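Local coordinates for porin (PDB 3T24), which forms a beta-barrel channel in the bacterial outer membrane and, as a member of the OprD family, probably passes small carboxylate-bearing substrates, at residues E18-Y23 with I393-L398; Q43-R48 with L68-D73; T151-R156 with F192-G197; T207-G212 with K219-G224. One frame throughout, in Å; residues are numbered along the deposited sequence.

All four contacts are antiparallel strand pairs in the wall of one barrel, and they fall into two groups. Contacts 1 and 2 have centres about 9 Å apart. They are joined because strands 14-30 and 33-50 are neighbours, with E18 N 2.8 Å from L46 O. Contacts 3 and 4 have centres about 10 Å apart and are likewise joined through strands 192-200 and 205-214, where A195 O lies 2.8 Å from Y211 N. Contacts 3 and 4 also share one bound C8E detergent molecule. The groups are well separated: the centres of contacts 1 and 3 are about 32 Å apart, on opposite sides of the chain's centre.

Contact 1: residues E18-Y23 with I393-L398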
# COMPACT_ATOMS: atom_id res chain seq x y z
N GLU A 18 1.67 -17.74 10.03
CA GLU A 18 1.09 -17.74 8.70
C GLU A 18 1.99 -18.52 7.74
O GLU A 18 3.20 -18.27 7.67
CB GLU A 18 0.88 -16.30 8.21
CG GLU A 18 -0.02 -16.23 6.99
CD GLU A 18 -0.04 -14.84 6.36
OE1 GLU A 18 0.54 -13.91 6.95
OE2 GLU A 18 -0.64 -14.70 5.26
N LEU A 19 1.39 -19.47 7.03
CA LEU A 19 1.99 -20.04 5.84
C LEU A 19 1.57 -19.23 4.58
O LEU A 19 0.38 -18.98 4.34
CB LEU A 19 1.59 -21.49 5.69
CG LEU A 19 1.95 -22.42 6.85
CD1 LEU A 19 1.51 -23.83 6.50
CD2 LEU A 19 3.45 -22.36 7.16
N ARG A 20 2.55 -18.85 3.78
CA ARG A 20 2.26 -17.97 2.65
C ARG A 20 3.00 -18.44 1.40
O ARG A 20 4.23 -18.56 1.40
CB ARG A 20 2.63 -16.52 3.00
CG ARG A 20 1.86 -15.47 2.22
CD ARG A 20 1.79 -14.12 2.95
NE ARG A 20 0.72 -13.30 2.40
CZ ARG A 20 0.90 -12.46 1.39
NH1 ARG A 20 2.10 -12.33 0.87
NH2 ARG A 20 -0.11 -11.75 0.92
N ASN A 21 2.25 -18.74 0.35
CA ASN A 21 2.84 -19.14 -0.91
C ASN A 21 2.61 -18.09 -2.00
O ASN A 21 1.48 -17.65 -2.24
CB ASN A 21 2.32 -20.51 -1.35
CG ASN A 21 3.21 -21.16 -2.39
OD1 ASN A 21 2.93 -21.12 -3.58
ND2 ASN A 21 4.32 -21.74 -1.94
N PHE A 22 3.69 -17.66 -2.63
CA PHE A 22 3.63 -16.56 -3.57
C PHE A 22 4.16 -17.03 -4.89
O PHE A 22 5.30 -17.49 -4.99
CB PHE A 22 4.46 -15.35 -3.08
CG PHE A 22 4.46 -14.17 -4.03
CD1 PHE A 22 3.30 -13.48 -4.31
CD2 PHE A 22 5.64 -13.75 -4.64
CE1 PHE A 22 3.31 -12.40 -5.18
CE2 PHE A 22 5.66 -12.67 -5.52
CZ PHE A 22 4.49 -12.01 -5.79
N TYR A 23 3.32 -16.94 -5.92
CA TYR A 23 3.75 -17.26 -7.26
C TYR A 23 3.46 -16.12 -8.23
O TYR A 23 2.38 -15.54 -8.21
CB TYR A 23 3.04 -18.53 -7.74
CG TYR A 23 3.37 -18.83 -9.17
CD1 TYR A 23 4.58 -19.42 -9.51
CD2 TYR A 23 2.49 -18.50 -10.20
CE1 TYR A 23 4.90 -19.69 -10.82
CE2 TYR A 23 2.80 -18.76 -11.51
CZ TYR A 23 4.01 -19.36 -11.82
OH TYR A 23 4.33 -19.63 -13.13
N ILE A 393 -1.44 -15.94 -4.90
CA ILE A 393 -1.06 -15.88 -3.50
C ILE A 393 -1.91 -16.89 -2.70
O ILE A 393 -3.14 -16.82 -2.70
CB ILE A 393 -1.17 -14.44 -2.91
CG1 ILE A 393 -0.40 -13.42 -3.77
CG2 ILE A 393 -0.62 -14.39 -1.51
CD1 ILE A 393 -1.25 -12.60 -4.73
N VAL A 394 -1.26 -17.86 -2.05
CA VAL A 394 -1.96 -18.83 -1.21
C VAL A 394 -1.62 -18.56 0.24
O VAL A 394 -0.45 -18.51 0.61
CB VAL A 394 -1.59 -20.29 -1.53
CG1 VAL A 394 -2.24 -21.22 -0.51
CG2 VAL A 394 -2.02 -20.67 -2.95
N SER A 395 -2.64 -18.39 1.07
CA SER A 395 -2.41 -17.93 2.43
C SER A 395 -3.25 -18.64 3.50
O SER A 395 -4.47 -18.79 3.38
CB SER A 395 -2.61 -16.41 2.50
OG SER A 395 -2.44 -15.94 3.83
N TYR A 396 -2.58 -19.06 4.56
CA TYR A 396 -3.29 -19.71 5.67
C TYR A 396 -2.70 -19.25 6.98
O TYR A 396 -1.50 -19.42 7.22
CB TYR A 396 -3.18 -21.23 5.57
CG TYR A 396 -3.98 -21.95 6.63
CD1 TYR A 396 -5.36 -22.06 6.53
CD2 TYR A 396 -3.36 -22.53 7.73
CE1 TYR A 396 -6.11 -22.71 7.48
CE2 TYR A 396 -4.11 -23.19 8.71
CZ TYR A 396 -5.49 -23.28 8.57
OH TYR A 396 -6.26 -23.92 9.52
N THR A 397 -3.54 -18.65 7.82
CA THR A 397 -3.11 -18.15 9.13
C THR A 397 -3.64 -19.00 10.30
O THR A 397 -4.84 -19.20 10.44
CB THR A 397 -3.53 -16.68 9.34
OG1 THR A 397 -2.90 -15.85 8.34
CG2 THR A 397 -3.13 -16.22 10.73
N LEU A 398 -2.74 -19.49 11.14
CA LEU A 398 -3.14 -20.30 12.29
C LEU A 398 -2.77 -19.63 13.61
O LEU A 398 -1.60 -19.51 13.96
CB LEU A 398 -2.50 -21.69 12.22
CG LEU A 398 -2.79 -22.59 13.44
CD1 LEU A 398 -4.28 -22.93 13.57
CD2 LEU A 398 -1.95 -23.86 13.38
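E18 OE2 is gripped from both strands. S395 OG donates a short hydrogen bond to E18 OE2 from across the contact, 2.6 Å long, and meets its anti lone pair. R20 NE, on the same strand, adds a looser salt bridge to E18 OE2 at 3.5 Å, with the oxygen in the plane of the guanidinium. E18 CG stands anti to its backbone N (chi1 -166°) and the chain runs on extended. This carries the carboxylate out over that face of the sheet and along towards S395. The other carboxylate oxygen, OE1, forms a salt bridge with R48, so two arginines would be expected to stabilise the negative charge.

R20 lies beside I393. I393 CG2 sits over one face of the guanidinium, towards its rim, 3.6 Å from R20 NH2. R20 NH1 bonds to the backbone oxygens of R131 and L132. F22 offers a ring edge to the same isoleucine, with F22 CD1 3.7 Å from I393 CG1. On the opposite face of the sheet, N21 CB meets V394 CB at 3.9 Å.

Backbone hydrogen bonds pair L19 with Y396 and N21 with V394. The strands run almost exactly antiparallel, at 179°. Strand 14-30 opens the barrel and strand 386-399 is its last strand; their pairing is the seam that closes a beta-barrel porin.

Contact 2: residues Q43-R48 with L68-D73; sequences QGFLLR and LGVKLD
Q43 and V70 satisfy each other's backbone in both directions. Q43 N donates to V70 O at 2.9 Å, and V70 N returns a bond to Q43 O at 3.0 Å. F45 and L68 form the next such pair, with F45 N to L68 O and L68 N to F45 O both at 2.9 Å. Between them lies the non-hydrogen-bonded pair G44 and G69. Their backbones bond outwards instead, G44 to R20 and G69 to Y97. L68 O also receives a CA-H contact from G44.

This ladder belongs to the beta hairpin of strands 33-50 and 58-73, one step in the up-and-down meander of the barrel wall. At its far end L72 and D73 both face W41, a classic beta bulge.

The amide of Q43 is held at both ends. The bend at chi2 (65°) turns the amide towards strand 14-30, where Q43 NE2 donates to G44 O at 2.9 Å. This bond is not straight: its angle at the hydrogen is 132°. OE1 accepts from N21 ND2 on the neighbouring strand.

Apolar side chains of F45, L68 and V70 share the face that carries Q43. The F45 ring lies beside L68, with F45 CD2 and L68 CD2 4.1 Å apart. V70 CG1 comes to the ring edge, 3.9 Å from F45 CE2. Past V70, both methyls of L72, CD1 and CD2, rest near Q43 CB, each at 4.0 Å.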
# COMPACT_ATOMS: atom_id res chain seq x y z
N GLN A 43 8.10 -19.53 -0.76
CA GLN A 43 7.29 -19.95 0.39
C GLN A 43 7.64 -19.11 1.60
O GLN A 43 8.82 -18.92 1.93
CB GLN A 43 7.47 -21.44 0.70
CG GLN A 43 6.75 -21.91 1.99
CD GLN A 43 5.24 -21.81 1.89
OE1 GLN A 43 4.65 -22.17 0.87
NE2 GLN A 43 4.60 -21.30 2.93
N GLY A 44 6.60 -18.61 2.28
CA GLY A 44 6.80 -17.77 3.44
C GLY A 44 6.28 -18.39 4.73
O GLY A 44 5.30 -19.15 4.73
N PHE A 45 6.95 -18.04 5.84
CA PHE A 45 6.56 -18.44 7.19
C PHE A 45 6.58 -17.16 8.02
O PHE A 45 7.64 -16.55 8.21
CB PHE A 45 7.59 -19.42 7.78
CG PHE A 45 7.80 -20.65 6.94
CD1 PHE A 45 7.03 -21.78 7.15
CD2 PHE A 45 8.76 -20.67 5.95
CE1 PHE A 45 7.21 -22.92 6.38
CE2 PHE A 45 8.96 -21.81 5.17
CZ PHE A 45 8.18 -22.93 5.39
N LEU A 46 5.41 -16.75 8.50
CA LEU A 46 5.29 -15.51 9.26
C LEU A 46 4.80 -15.71 10.69
O LEU A 46 3.62 -16.03 10.94
CB LEU A 46 4.37 -14.52 8.54
CG LEU A 46 4.79 -14.12 7.12
CD1 LEU A 46 4.49 -15.25 6.14
CD2 LEU A 46 4.08 -12.82 6.69
N LEU A 47 5.71 -15.52 11.63
CA LEU A 47 5.41 -15.67 13.03
C LEU A 47 5.15 -14.32 13.64
O LEU A 47 6.02 -13.45 13.62
CB LEU A 47 6.56 -16.36 13.77
CG LEU A 47 6.51 -17.87 13.63
CD1 LEU A 47 7.87 -18.51 13.89
CD2 LEU A 47 5.44 -18.43 14.58
N ARG A 48 3.94 -14.15 14.16
CA ARG A 48 3.55 -12.89 14.77
C ARG A 48 3.16 -13.05 16.24
O ARG A 48 2.49 -14.03 16.64
CB ARG A 48 2.40 -12.27 14.00
CG ARG A 48 2.76 -11.85 12.58
CD ARG A 48 1.57 -11.20 11.94
NE ARG A 48 1.89 -10.52 10.68
CZ ARG A 48 1.73 -11.08 9.48
NH1 ARG A 48 1.27 -12.33 9.36
NH2 ARG A 48 2.04 -10.38 8.39
N LEU A 68 10.22 -15.36 7.51
CA LEU A 68 11.18 -16.15 6.77
C LEU A 68 10.66 -16.43 5.38
O LEU A 68 9.59 -17.03 5.23
CB LEU A 68 11.46 -17.49 7.46
CG LEU A 68 12.26 -18.47 6.61
CD1 LEU A 68 13.62 -17.90 6.21
CD2 LEU A 68 12.46 -19.74 7.38
N GLY A 69 11.43 -16.01 4.39
CA GLY A 69 11.12 -16.28 3.00
C GLY A 69 12.14 -17.19 2.34
O GLY A 69 13.35 -17.07 2.56
N VAL A 70 11.66 -18.10 1.52
CA VAL A 70 12.57 -18.99 0.81
C VAL A 70 12.14 -19.16 -0.64
O VAL A 70 11.00 -19.55 -0.92
CB VAL A 70 12.74 -20.35 1.54
CG1 VAL A 70 11.60 -20.61 2.49
CG2 VAL A 70 12.89 -21.48 0.57
N LYS A 71 13.05 -18.83 -1.55
CA LYS A 71 12.79 -18.97 -2.97
C LYS A 71 12.63 -20.44 -3.31
O LYS A 71 13.48 -21.26 -2.96
CB LYS A 71 13.93 -18.37 -3.80
CG LYS A 71 14.15 -16.89 -3.54
N LEU A 72 11.54 -20.78 -3.98
CA LEU A 72 11.32 -22.13 -4.45
C LEU A 72 12.02 -22.34 -5.81
O LEU A 72 12.59 -23.41 -6.06
CB LEU A 72 9.83 -22.41 -4.55
CG LEU A 72 9.15 -23.03 -3.34
CD1 LEU A 72 9.99 -22.86 -2.08
CD2 LEU A 72 7.75 -22.46 -3.17
N ASP A 73 11.95 -21.34 -6.69
CA ASP A 73 12.73 -21.34 -7.94
C ASP A 73 12.47 -20.10 -8.81
O ASP A 73 11.72 -19.19 -8.42
CB ASP A 73 12.51 -22.62 -8.76
CG ASP A 73 11.06 -22.82 -9.17
OD1 ASP A 73 10.38 -21.82 -9.50
OD2 ASP A 73 10.60 -23.98 -9.18

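Contact 3: residues T151-R156 with F192-G197. With C8E ((hydroxyethyloxy)tri(ethyloxy)octane), chain J.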
# COMPACT_ATOMS: atom_id res chain seq x y z
N THR A 151 -7.85 11.97 15.51
CA THR A 151 -6.77 11.01 15.52
C THR A 151 -5.52 11.70 15.05
O THR A 151 -5.46 12.18 13.93
CB THR A 151 -7.06 9.85 14.58
OG1 THR A 151 -8.16 9.09 15.10
CG2 THR A 151 -5.85 8.96 14.45
N LEU A 152 -4.51 11.74 15.91
CA LEU A 152 -3.26 12.39 15.57
C LEU A 152 -2.16 11.34 15.50
O LEU A 152 -2.18 10.34 16.21
CB LEU A 152 -2.92 13.44 16.63
CG LEU A 152 -4.01 14.48 16.91
CD1 LEU A 152 -3.79 15.14 18.24
CD2 LEU A 152 -4.04 15.53 15.81
N ASP A 153 -1.19 11.58 14.63
CA ASP A 153 -0.05 10.70 14.51
C ASP A 153 1.19 11.56 14.37
O ASP A 153 1.11 12.74 14.06
CB ASP A 153 -0.22 9.78 13.30
CG ASP A 153 -0.16 10.54 12.00
OD1 ASP A 153 0.96 10.92 11.60
OD2 ASP A 153 -1.22 10.78 11.38
N ALA A 154 2.35 10.98 14.60
CA ALA A 154 3.61 11.68 14.38
C ALA A 154 4.70 10.65 14.59
O ALA A 154 4.56 9.74 15.41
CB ALA A 154 3.76 12.84 15.36
N GLY A 155 5.80 10.78 13.86
CA GLY A 155 6.88 9.83 14.00
C GLY A 155 8.09 10.07 13.12
O GLY A 155 8.15 11.01 12.33
N ARG A 156 9.06 9.18 13.29
CA ARG A 156 10.27 9.19 12.52
C ARG A 156 10.72 7.77 12.19
O ARG A 156 10.98 6.96 13.08
CB ARG A 156 11.39 9.90 13.28
CG ARG A 156 12.74 9.71 12.60
CD ARG A 156 13.79 10.65 13.11
NE ARG A 156 13.32 12.03 13.08
CZ ARG A 156 13.97 13.04 13.63
NH1 ARG A 156 15.12 12.83 14.25
NH2 ARG A 156 13.48 14.28 13.56
N PHE A 192 12.80 9.92 7.82
CA PHE A 192 11.49 10.24 7.26
C PHE A 192 10.61 10.67 8.40
O PHE A 192 10.22 9.85 9.22
CB PHE A 192 10.84 9.06 6.55
CG PHE A 192 9.44 9.36 6.03
CD1 PHE A 192 8.31 8.82 6.65
CD2 PHE A 192 9.26 10.21 4.93
CE1 PHE A 192 7.01 9.11 6.16
CE2 PHE A 192 7.97 10.51 4.43
CZ PHE A 192 6.84 9.96 5.05
N ASP A 193 10.30 11.97 8.46
CA ASP A 193 9.47 12.48 9.54
C ASP A 193 8.05 12.64 9.06
O ASP A 193 7.81 13.06 7.91
CB ASP A 193 9.98 13.83 10.03
CG ASP A 193 11.31 13.72 10.74
OD1 ASP A 193 11.70 12.59 11.10
OD2 ASP A 193 11.95 14.76 10.95
N PHE A 194 7.10 12.32 9.93
CA PHE A 194 5.70 12.48 9.57
C PHE A 194 4.88 12.97 10.74
O PHE A 194 5.24 12.77 11.90
CB PHE A 194 5.13 11.21 8.92
CG PHE A 194 5.14 10.01 9.81
CD1 PHE A 194 4.05 9.73 10.62
CD2 PHE A 194 6.24 9.15 9.85
CE1 PHE A 194 4.04 8.62 11.45
CE2 PHE A 194 6.25 8.02 10.68
CZ PHE A 194 5.14 7.75 11.48
N ALA A 195 3.79 13.67 10.42
CA ALA A 195 2.83 14.15 11.41
C ALA A 195 1.54 14.41 10.67
O ALA A 195 1.54 14.71 9.48
CB ALA A 195 3.31 15.40 12.11
N GLY A 196 0.42 14.25 11.36
CA GLY A 196 -0.85 14.48 10.71
C GLY A 196 -2.02 14.19 11.61
O GLY A 196 -1.87 13.94 12.81
N GLY A 197 -3.21 14.21 11.02
CA GLY A 197 -4.41 14.02 11.79
C GLY A 197 -5.61 13.85 10.89
O GLY A 197 -5.55 14.09 9.68
C1 C8E J . 10.04 13.72 15.02
C2 C8E J . 8.72 13.84 14.26
C3 C8E J . 8.66 15.16 13.49
C4 C8E J . 7.26 15.53 13.00
C5 C8E J . 7.29 16.80 12.13
C6 C8E J . 6.55 18.00 12.74
C7 C8E J . 6.05 19.01 11.69
C8 C8E J . 6.89 20.29 11.55
O9 C8E J . 6.90 20.75 10.20
C10 C8E J . 5.85 21.67 9.84
C11 C8E J . 4.75 20.97 9.05
O12 C8E J . 4.03 20.12 9.93
C13 C8E J . 2.72 19.74 9.49
C14 C8E J . 1.69 19.86 10.63
O15 C8E J . 1.21 18.60 11.08
C16 C8E J . -0.18 18.40 10.91
C17 C8E J . -0.91 18.27 12.25
O18 C8E J . -2.30 18.04 12.05
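T151 O meets G197 CA at 3.0 Å, a close CA-H to oxygen contact. The strands run antiparallel at 175° and are neighbours in the beta-barrel wall. A glycine covered by an aromatic ring from the next strand, an aromatic rescue of glycine, marks this pair.

L152 is paired with G197 on the next strand, and its CA makes a similar contact with G196 O. D153 pairs with G196 through two backbone hydrogen bonds, in both of which the donor stands well above the carbonyl plane. The D153 side chain reaches over the neighbouring strand, and OD1 lies in the plane of the F194 ring, at its edge, 3.5 Å from F194 CD1. The carboxylate meets ring hydrogens, not the pi face.

A154 packs against A195: their CA atoms are 3.9 Å apart. Next, G155 exchanges backbone bonds with F194 and also lies beneath its ring. F194 CG stands between its backbone N and carbonyl carbon (chi1 62°), which turns the ring over towards the neighbouring strand, onto G155. G155 CA is then 3.9 Å from the F194 ring centroid, over the face, so the ring covers the glycine backbone directly. On the other face of the sheet the octyl end of a C8E detergent rests on the backbone, with its C2 3.5 Å from G155 O, and its far end comes back near G196.

R156 bends at chi3 to take D193 side-on, the planes of guanidinium and carboxylate nearly parallel. R156 NE reaches D193 OD1 at 2.6 Å, while R156 NH2 reaches D193 OD2 at 3.1 Å.

Contact 4: residues T207-G212 with K219-G224. With C8E ((hydroxyethyloxy)tri(ethyloxy)octane), chain J; C8E ((hydroxyethyloxy)tri(ethyloxy)octane), chain M.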
# COMPACT_ATOMS: atom_id res chain seq x y z
N THR A 207 -12.17 14.50 7.24
CA THR A 207 -11.09 15.10 6.47
C THR A 207 -9.78 14.81 7.18
O THR A 207 -9.75 14.52 8.39
CB THR A 207 -11.27 16.62 6.30
OG1 THR A 207 -11.03 17.29 7.55
CG2 THR A 207 -12.67 16.92 5.82
N SER A 208 -8.69 14.87 6.42
CA SER A 208 -7.38 14.61 6.96
C SER A 208 -6.33 15.55 6.38
O SER A 208 -6.44 16.01 5.25
CB SER A 208 -6.98 13.16 6.70
OG SER A 208 -6.95 12.91 5.31
N TYR A 209 -5.31 15.83 7.18
CA TYR A 209 -4.16 16.60 6.76
C TYR A 209 -2.89 15.86 7.23
O TYR A 209 -2.72 15.58 8.41
CB TYR A 209 -4.26 18.03 7.32
CG TYR A 209 -3.09 18.93 7.02
CD1 TYR A 209 -3.03 19.66 5.86
CD2 TYR A 209 -2.05 19.07 7.93
CE1 TYR A 209 -1.96 20.50 5.59
CE2 TYR A 209 -0.98 19.91 7.67
CZ TYR A 209 -0.95 20.62 6.50
OH TYR A 209 0.11 21.46 6.23
N HIS A 210 -2.02 15.51 6.30
CA HIS A 210 -0.82 14.76 6.64
C HIS A 210 0.40 15.39 6.01
O HIS A 210 0.35 15.85 4.87
CB HIS A 210 -0.95 13.29 6.21
CG HIS A 210 -1.97 12.53 7.01
ND1 HIS A 210 -1.64 11.82 8.14
CD2 HIS A 210 -3.31 12.44 6.88
CE1 HIS A 210 -2.74 11.29 8.66
NE2 HIS A 210 -3.77 11.66 7.92
N TYR A 211 1.49 15.40 6.78
CA TYR A 211 2.79 15.87 6.36
C TYR A 211 3.82 14.75 6.45
O TYR A 211 3.87 14.00 7.42
CB TYR A 211 3.22 16.98 7.30
CG TYR A 211 4.64 17.49 7.11
CD1 TYR A 211 4.93 18.47 6.15
CD2 TYR A 211 5.67 17.02 7.91
CE1 TYR A 211 6.23 18.96 5.99
CE2 TYR A 211 6.97 17.50 7.76
CZ TYR A 211 7.24 18.47 6.80
OH TYR A 211 8.51 18.96 6.65
N GLY A 212 4.66 14.66 5.43
CA GLY A 212 5.79 13.76 5.44
C GLY A 212 7.02 14.39 4.81
O GLY A 212 6.94 15.08 3.80
N LYS A 219 9.36 17.13 0.66
CA LYS A 219 8.34 17.40 1.65
C LYS A 219 7.02 17.22 0.95
O LYS A 219 6.87 17.55 -0.23
CB LYS A 219 8.40 18.85 2.12
CG LYS A 219 9.76 19.36 2.48
CD LYS A 219 9.65 20.73 3.14
CE LYS A 219 10.87 21.57 2.85
NZ LYS A 219 10.92 21.92 1.40
N GLN A 220 6.02 16.74 1.68
CA GLN A 220 4.74 16.50 1.07
C GLN A 220 3.64 16.83 2.06
O GLN A 220 3.72 16.48 3.24
CB GLN A 220 4.65 15.04 0.65
CG GLN A 220 3.36 14.64 -0.06
CD GLN A 220 3.41 13.19 -0.51
OE1 GLN A 220 3.00 12.29 0.22
NE2 GLN A 220 3.96 12.96 -1.70
N HIS A 221 2.62 17.54 1.57
CA HIS A 221 1.40 17.81 2.32
C HIS A 221 0.29 17.06 1.61
O HIS A 221 0.11 17.20 0.39
CB HIS A 221 1.09 19.32 2.34
CG HIS A 221 2.16 20.14 3.01
ND1 HIS A 221 1.99 20.70 4.25
CD2 HIS A 221 3.42 20.44 2.62
CE1 HIS A 221 3.10 21.34 4.60
NE2 HIS A 221 3.97 21.20 3.63
N TYR A 222 -0.44 16.24 2.35
CA TYR A 222 -1.51 15.46 1.78
C TYR A 222 -2.83 15.88 2.41
O TYR A 222 -2.97 15.83 3.63
CB TYR A 222 -1.28 13.97 2.04
CG TYR A 222 -1.68 13.11 0.87
CD1 TYR A 222 -0.72 12.45 0.10
CD2 TYR A 222 -3.02 12.97 0.53
CE1 TYR A 222 -1.08 11.67 -0.98
CE2 TYR A 222 -3.39 12.20 -0.56
CZ TYR A 222 -2.42 11.56 -1.32
OH TYR A 222 -2.79 10.79 -2.40
N LEU A 223 -3.79 16.29 1.59
CA LEU A 223 -5.11 16.59 2.12
C LEU A 223 -6.11 15.54 1.66
O LEU A 223 -6.05 15.08 0.53
CB LEU A 223 -5.58 17.98 1.70
CG LEU A 223 -5.01 19.21 2.41
CD1 LEU A 223 -3.55 19.37 2.09
CD2 LEU A 223 -5.78 20.45 1.98
N GLY A 224 -7.00 15.16 2.55
CA GLY A 224 -8.01 14.18 2.23
C GLY A 224 -9.38 14.56 2.73
O GLY A 224 -9.52 15.32 3.70
C1 C8E J . 10.04 13.72 15.02
C2 C8E J . 8.72 13.84 14.26
C3 C8E J . 8.66 15.16 13.49
C4 C8E J . 7.26 15.53 13.00
C5 C8E J . 7.29 16.80 12.13
C6 C8E J . 6.55 18.00 12.74
C7 C8E J . 6.05 19.01 11.69
C8 C8E J . 6.89 20.29 11.55
O9 C8E J . 6.90 20.75 10.20
C10 C8E J . 5.85 21.67 9.84
C11 C8E J . 4.75 20.97 9.05
O12 C8E J . 4.03 20.12 9.93
C13 C8E J . 2.72 19.74 9.49
C14 C8E J . 1.69 19.86 10.63
O15 C8E J . 1.21 18.60 11.08
C16 C8E J . -0.18 18.40 10.91
C17 C8E J . -0.91 18.27 12.25
O18 C8E J . -2.30 18.04 12.05
C1 C8E M . -10.05 19.41 3.28
C2 C8E M . -8.86 19.23 4.22
C3 C8E M . -9.18 19.77 5.61
C4 C8E M . -7.94 19.69 6.51
C5 C8E M . -7.87 20.84 7.53
C6 C8E M . -7.09 20.45 8.78
C7 C8E M . -7.97 19.88 9.90
C8 C8E M . -8.72 18.61 9.51
O9 C8E M . -7.95 17.53 9.98
C10 C8E M . -7.79 17.63 11.37
C11 C8E M . -6.33 17.45 11.80
O12 C8E M . -5.60 18.60 11.41
O HOH W 1 -4.44 13.18 3.84
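Y209, Y211 and H221 form an aromatic cluster on one face of the hairpin, with the H221 imidazole between the two tyrosines. Y209 and H221 lie side by side. Their ring planes are oblique and do not stack; what joins them is a hydrogen bond, H221 ND1 to Y209 OH at 2.8 Å, with the hydroxyl close to the imidazole plane. The edge of Y211 is instead turned towards the H221 face in an edge-to-face pair, with the planes at 68° and Y211 CD1 3.7 Å from H221 CE1. Y209 and Y211 both hold CG anti to the backbone N (chi1 177° and 173°), and their rings lean the same way along the strand. This brings the Y209 hydroxyl up to H221 and leaves the near edge of Y211 beside it.

One C8E molecule lays C11 over the centre of the Y211 ring, 3.8 Å above it, and brings C16 to the Y209 ring edge, 3.6 Å from Y209 CD2. L223 CD1 flanks Y209, 3.8 Å from Y209 CD1, and a second C8E molecule touches L223 and T207.

S208, H210, Q220 and Y222 point to the opposite face. There a water lies 2.9 Å from S208 OG and gives a weak bond to Y222 O. Backbone bonds pair S208 with G224, H210 with Y222 and G212 with Q220, as in an antiparallel hairpin of a barrel wall.

With H221 ND1 as donor, the bond is consistent with a hydrogen on that nitrogen. Detergent over the tyrosines is consistent with a lipid-facing outer surface, where this bond would satisfy polar groups among apolar ones.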